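Side-chain contacts in D-3-phosphoglycerate dehydrogenase-related protein (Vibrio cholerae, PDB 4S1V), which probably oxidises or reduces D-2-hydroxy acids such as D-3-phosphoglycerate with a nicotinamide cofactor, as a member of the D-isomer-specific 2-hydroxyacid dehydrogenase family: residues A194-A197 against E198-K202; V220-Q223 against D224-M228. One frame throughout, in Å; residues are numbered along the deposited sequence.

Contact 1: A194-A197 against E198-K202; sequences ADKA and EFFAK
Asp195 caps the start of helix 196-202. Its OD1 accepts from Glu198 N at 2.8 Å, in a nearly straight bond. The first torsion places CG between the backbone N and the carbonyl carbon (chi1 54°), which brings OD1 to the N-H of Glu198. Glu198 makes a return bond, to the residue before the cap. Its OE2 accepts from Ala194 N at 2.9 Å, and that N-H comes from above the carboxylate plane, 64° out of it. The two carboxylate planes are 55° apart.

The tight side is formed by Phe200 and the stem of Lys196. Lys196 CG packs against Phe200 CE1 at 3.8 Å. Lys196 O lies at the edge of the same ring, 3.5 Å from Phe200 CD1, and also accepts from Phe200 N at 3.0 Å. The Phe199 ring leads away into the core. Both phenylalanines are buried, on Trp153 and Leu206 of the central strands. The amine of Lys196 leaves the helix to form a salt bridge with Asp224.

The solvent side is looser. Ala194, Asp195, Ala197 and Ala201 are exposed there. Lys202 NZ makes a long salt bridge to Glu198 OE1, at 3.6 Å.

An aspartate N-cap with a glutamate three residues on recalls but is not a standard capping box: the glutamate takes the N-H of Ala194, one residue before the cap. The capped helix packs on the parallel sheet of a Rossmann-type domain.

Contact 2: V220-Q223 against D224-M228; sequences VTKQ and DLLAM
Thr221 and Asp224 bond to each other in both directions and form a capping box at the start of helix 222-226. In one bond Thr221 OG1 accepts from Asp224 N at 3.0 Å. OG1 stands between the backbone N and the carbonyl carbon (chi1 68°), which directs it at the N-H of Asp224. In the other bond Asp224 OD2 accepts from Thr221 N at 2.9 Å. This bond is almost perfectly straight (178°), although the N-H lies above the carboxylate plane, 42° out of it. Asp224 OD2 also takes a salt bridge from Lys196, so OD2 has two donors. The nearby lysine would be expected to favour the charged form of the carboxylate.

Backbone bonds carry the turn onward. Leu225 N donates to Thr221 O at 3.2 Å, and Leu226 N donates to Lys222 O at 3.0 Å. The bond from Ala227 N to Gln223 O is weak.

The apolar contacts lie on two sides of the short helix. Val220 CG1 meets Leu225 CD2 at 3.8 Å, and the two side chains cross at about a right angle. Lys222 lends its stem to Leu226: its CG lies 3.9 Å from Leu226 CD1. Beyond CG the lysine runs out extended. Its amine bonds to Ser250 OG and forms a salt bridge with Asp27 of the second subunit.

Helix 222-226 is the helix between strands 205-208 and 233-236 in a beta-alpha-beta unit. Leu225 packs on Phe234 of the second strand and on Val251 of helix 247-254. Val220, Asp224 and Met228 meet Phe200 of helix 196-202.

How the contacts relate
Contact 1 comes first along the chain and contact 2 follows it, with strand 205-208 between them. Their centres are about 10 Å apart, and they touch directly. Lys196 NZ and Asp224 OD2 form a salt bridge of 2.7 Å. Phe200 also bridges the two contacts, with CZ 3.7 Å from Val220 CG1 and its backbone O near Met228 CG. Helices 196-202 and 222-226 are therefore joined by a charged pair and by an aromatic ring. Both helices pack against the seven-stranded parallel sheet of the NAD-binding domain. The aspartate that completes one helix cap also binds the neighbouring helix, which probably ties the capping of one helix to its packing on the other.

Contact 1: A194-A197 against E198-K202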
loop_
_atom_site.group_PDB
_atom_site.type_symbol
_atom_site.label_atom_id
_atom_site.label_comp_id
_atom_site.label_asym_id
_atom_site.label_seq_id
_atom_site.Cartn_x
_atom_site.Cartn_y
_atom_site.Cartn_z
ATOM N N ALA C 194 -1.310 41.294 -6.082
ATOM C CA ALA C 194 -0.986 42.310 -7.081
ATOM C C ALA C 194 -1.454 41.883 -8.471
ATOM O O ALA C 194 -1.969 42.700 -9.233
ATOM C CB ALA C 194 0.515 42.579 -7.095
ATOM N N ASP C 195 -1.244 40.606 -8.790
ATOM C CA ASP C 195 -1.740 39.997 -10.026
ATOM C C ASP C 195 -1.873 38.482 -9.854
ATOM O O ASP C 195 -1.544 37.941 -8.791
ATOM C CB ASP C 195 -0.854 40.353 -11.237
ATOM C CG ASP C 195 0.616 40.010 -11.025
ATOM O OD1 ASP C 195 0.927 38.957 -10.424
ATOM O OD2 ASP C 195 1.472 40.793 -11.485
ATOM N N LYS C 196 -2.356 37.816 -10.903
ATOM C CA LYS C 196 -2.557 36.366 -10.911
ATOM C C LYS C 196 -1.232 35.632 -10.694
ATOM O O LYS C 196 -1.184 34.636 -9.957
ATOM C CB LYS C 196 -3.231 35.919 -12.223
ATOM C CG LYS C 196 -3.526 34.427 -12.305
ATOM C CD LYS C 196 -4.279 34.023 -13.571
ATOM C CE LYS C 196 -3.394 34.030 -14.807
ATOM N NZ LYS C 196 -3.937 33.123 -15.857
ATOM N N ALA C 197 -0.169 36.130 -11.331
ATOM C CA ALA C 197 1.177 35.554 -11.177
ATOM C C ALA C 197 1.629 35.514 -9.708
ATOM O O ALA C 197 2.075 34.475 -9.226
ATOM C CB ALA C 197 2.190 36.287 -12.048
ATOM N N GLU C 198 1.484 36.626 -8.990
ATOM C CA GLU C 198 1.793 36.649 -7.554
ATOM C C GLU C 198 0.906 35.676 -6.755
ATOM O O GLU C 198 1.374 35.024 -5.823
ATOM C CB GLU C 198 1.669 38.075 -6.993
ATOM C CG GLU C 198 1.581 38.140 -5.473
ATOM C CD GLU C 198 1.621 39.554 -4.918
ATOM O OE1 GLU C 198 2.676 40.217 -5.018
ATOM O OE2 GLU C 198 0.603 39.997 -4.352
ATOM N N PHE C 199 -0.368 35.589 -7.129
ATOM C CA PHE C 199 -1.336 34.744 -6.441
ATOM C C PHE C 199 -0.925 33.276 -6.498
ATOM O O PHE C 199 -0.869 32.615 -5.469
ATOM C CB PHE C 199 -2.744 34.967 -7.021
ATOM C CG PHE C 199 -3.825 34.126 -6.378
ATOM C CD1 PHE C 199 -4.200 34.332 -5.050
ATOM C CD2 PHE C 199 -4.488 33.146 -7.114
ATOM C CE1 PHE C 199 -5.206 33.566 -4.474
ATOM C CE2 PHE C 199 -5.495 32.379 -6.542
ATOM C CZ PHE C 199 -5.851 32.584 -5.220
ATOM N N PHE C 200 -0.603 32.773 -7.691
ATOM C CA PHE C 200 -0.170 31.381 -7.824
ATOM C C PHE C 200 1.198 31.101 -7.216
ATOM O O PHE C 200 1.436 30.005 -6.705
ATOM C CB PHE C 200 -0.246 30.899 -9.280
ATOM C CG PHE C 200 -1.629 30.502 -9.696
ATOM C CD1 PHE C 200 -2.554 31.461 -10.080
ATOM C CD2 PHE C 200 -2.021 29.166 -9.672
ATOM C CE1 PHE C 200 -3.848 31.102 -10.442
ATOM C CE2 PHE C 200 -3.307 28.798 -10.037
ATOM C CZ PHE C 200 -4.223 29.770 -10.423
ATOM N N ALA C 201 2.085 32.095 -7.253
ATOM C CA ALA C 201 3.424 31.941 -6.687
ATOM C C ALA C 201 3.420 31.845 -5.157
ATOM O O ALA C 201 4.194 31.077 -4.584
ATOM C CB ALA C 201 4.332 33.077 -7.148
ATOM N N LYS C 202 2.540 32.609 -4.508
ATOM C CA LYS C 202 2.589 32.790 -3.052
ATOM C C LYS C 202 1.624 31.916 -2.239
ATOM O O LYS C 202 1.828 31.714 -1.044
ATOM C CB LYS C 202 2.394 34.269 -2.688
ATOM C CG LYS C 202 3.475 35.183 -3.243
ATOM C CD LYS C 202 3.360 36.600 -2.702
ATOM C CE LYS C 202 4.510 37.460 -3.218
ATOM N NZ LYS C 202 4.715 38.697 -2.415
#

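Contact 2: V220-Q223 against D224-M228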
loop_
_atom_site.group_PDB
_atom_site.type_symbol
_atom_site.label_atom_id
_atom_site.label_comp_id
_atom_site.label_asym_id
_atom_site.label_seq_id
_atom_site.Cartn_x
_atom_site.Cartn_y
_atom_site.Cartn_z
ATOM N N VAL C 220 -7.840 29.246 -15.228
ATOM C CA VAL C 220 -6.604 28.668 -14.702
ATOM C C VAL C 220 -5.929 27.879 -15.832
ATOM O O VAL C 220 -6.507 26.942 -16.376
ATOM C CB VAL C 220 -6.839 27.765 -13.463
ATOM C CG1 VAL C 220 -5.505 27.345 -12.862
ATOM C CG2 VAL C 220 -7.694 28.478 -12.417
ATOM N N THR C 221 -4.713 28.286 -16.194
ATOM C CA THR C 221 -3.947 27.609 -17.243
ATOM C C THR C 221 -2.979 26.614 -16.619
ATOM O O THR C 221 -2.696 26.699 -15.415
ATOM C CB THR C 221 -3.106 28.602 -18.069
ATOM O OG1 THR C 221 -2.059 29.140 -17.243
ATOM C CG2 THR C 221 -3.981 29.733 -18.636
ATOM N N LYS C 222 -2.464 25.690 -17.438
ATOM C CA LYS C 222 -1.423 24.761 -16.998
ATOM C C LYS C 222 -0.209 25.526 -16.466
ATOM O O LYS C 222 0.406 25.120 -15.478
ATOM C CB LYS C 222 -0.996 23.821 -18.138
ATOM C CG LYS C 222 -0.015 22.743 -17.707
ATOM C CD LYS C 222 0.363 21.831 -18.863
ATOM C CE LYS C 222 0.943 20.524 -18.351
ATOM N NZ LYS C 222 1.097 19.541 -19.459
ATOM N N GLN C 223 0.114 26.637 -17.120
ATOM C CA GLN C 223 1.217 27.505 -16.705
ATOM C C GLN C 223 0.990 28.087 -15.302
ATOM O O GLN C 223 1.920 28.177 -14.509
ATOM C CB GLN C 223 1.468 28.604 -17.755
ATOM C CG GLN C 223 2.001 28.085 -19.098
ATOM C CD GLN C 223 0.913 27.678 -20.110
ATOM O OE1 GLN C 223 -0.171 27.187 -19.751
ATOM N NE2 GLN C 223 1.217 27.869 -21.394
ATOM N N ASP C 224 -0.253 28.452 -14.992
ATOM C CA ASP C 224 -0.620 28.904 -13.646
ATOM C C ASP C 224 -0.353 27.821 -12.595
ATOM O O ASP C 224 0.231 28.101 -11.553
ATOM C CB ASP C 224 -2.092 29.324 -13.583
ATOM C CG ASP C 224 -2.412 30.526 -14.465
ATOM O OD1 ASP C 224 -1.519 31.372 -14.704
ATOM O OD2 ASP C 224 -3.581 30.624 -14.902
ATOM N N LEU C 225 -0.790 26.589 -12.869
ATOM C CA LEU C 225 -0.522 25.472 -11.958
ATOM C C LEU C 225 0.976 25.243 -11.765
ATOM O O LEU C 225 1.428 25.000 -10.642
ATOM C CB LEU C 225 -1.191 24.183 -12.439
ATOM C CG LEU C 225 -2.712 24.183 -12.604
ATOM C CD1 LEU C 225 -3.169 22.836 -13.131
ATOM C CD2 LEU C 225 -3.434 24.526 -11.301
ATOM N N LEU C 226 1.740 25.341 -12.854
ATOM C CA LEU C 226 3.188 25.072 -12.814
ATOM C C LEU C 226 3.975 26.125 -12.034
ATOM O O LEU C 226 5.081 25.852 -11.558
ATOM C CB LEU C 226 3.758 24.917 -14.229
ATOM C CG LEU C 226 3.342 23.647 -14.982
ATOM C CD1 LEU C 226 3.547 23.818 -16.481
ATOM C CD2 LEU C 226 4.093 22.433 -14.451
ATOM N N ALA C 227 3.388 27.312 -11.893
ATOM C CA ALA C 227 3.995 28.403 -11.138
ATOM C C ALA C 227 3.753 28.279 -9.634
ATOM O O ALA C 227 4.177 29.144 -8.869
ATOM C CB ALA C 227 3.494 29.750 -11.653
ATOM N N MET C 228 3.079 27.207 -9.212
ATOM C CA MET C 228 2.750 27.027 -7.794
ATOM C C MET C 228 3.924 26.422 -7.023
ATOM O O MET C 228 4.816 25.819 -7.621
ATOM C CB MET C 228 1.483 26.170 -7.625
ATOM C CG MET C 228 0.189 26.906 -7.972
ATOM S SD MET C 228 -1.325 25.923 -7.889
ATOM C CE MET C 228 -1.508 25.751 -6.114
#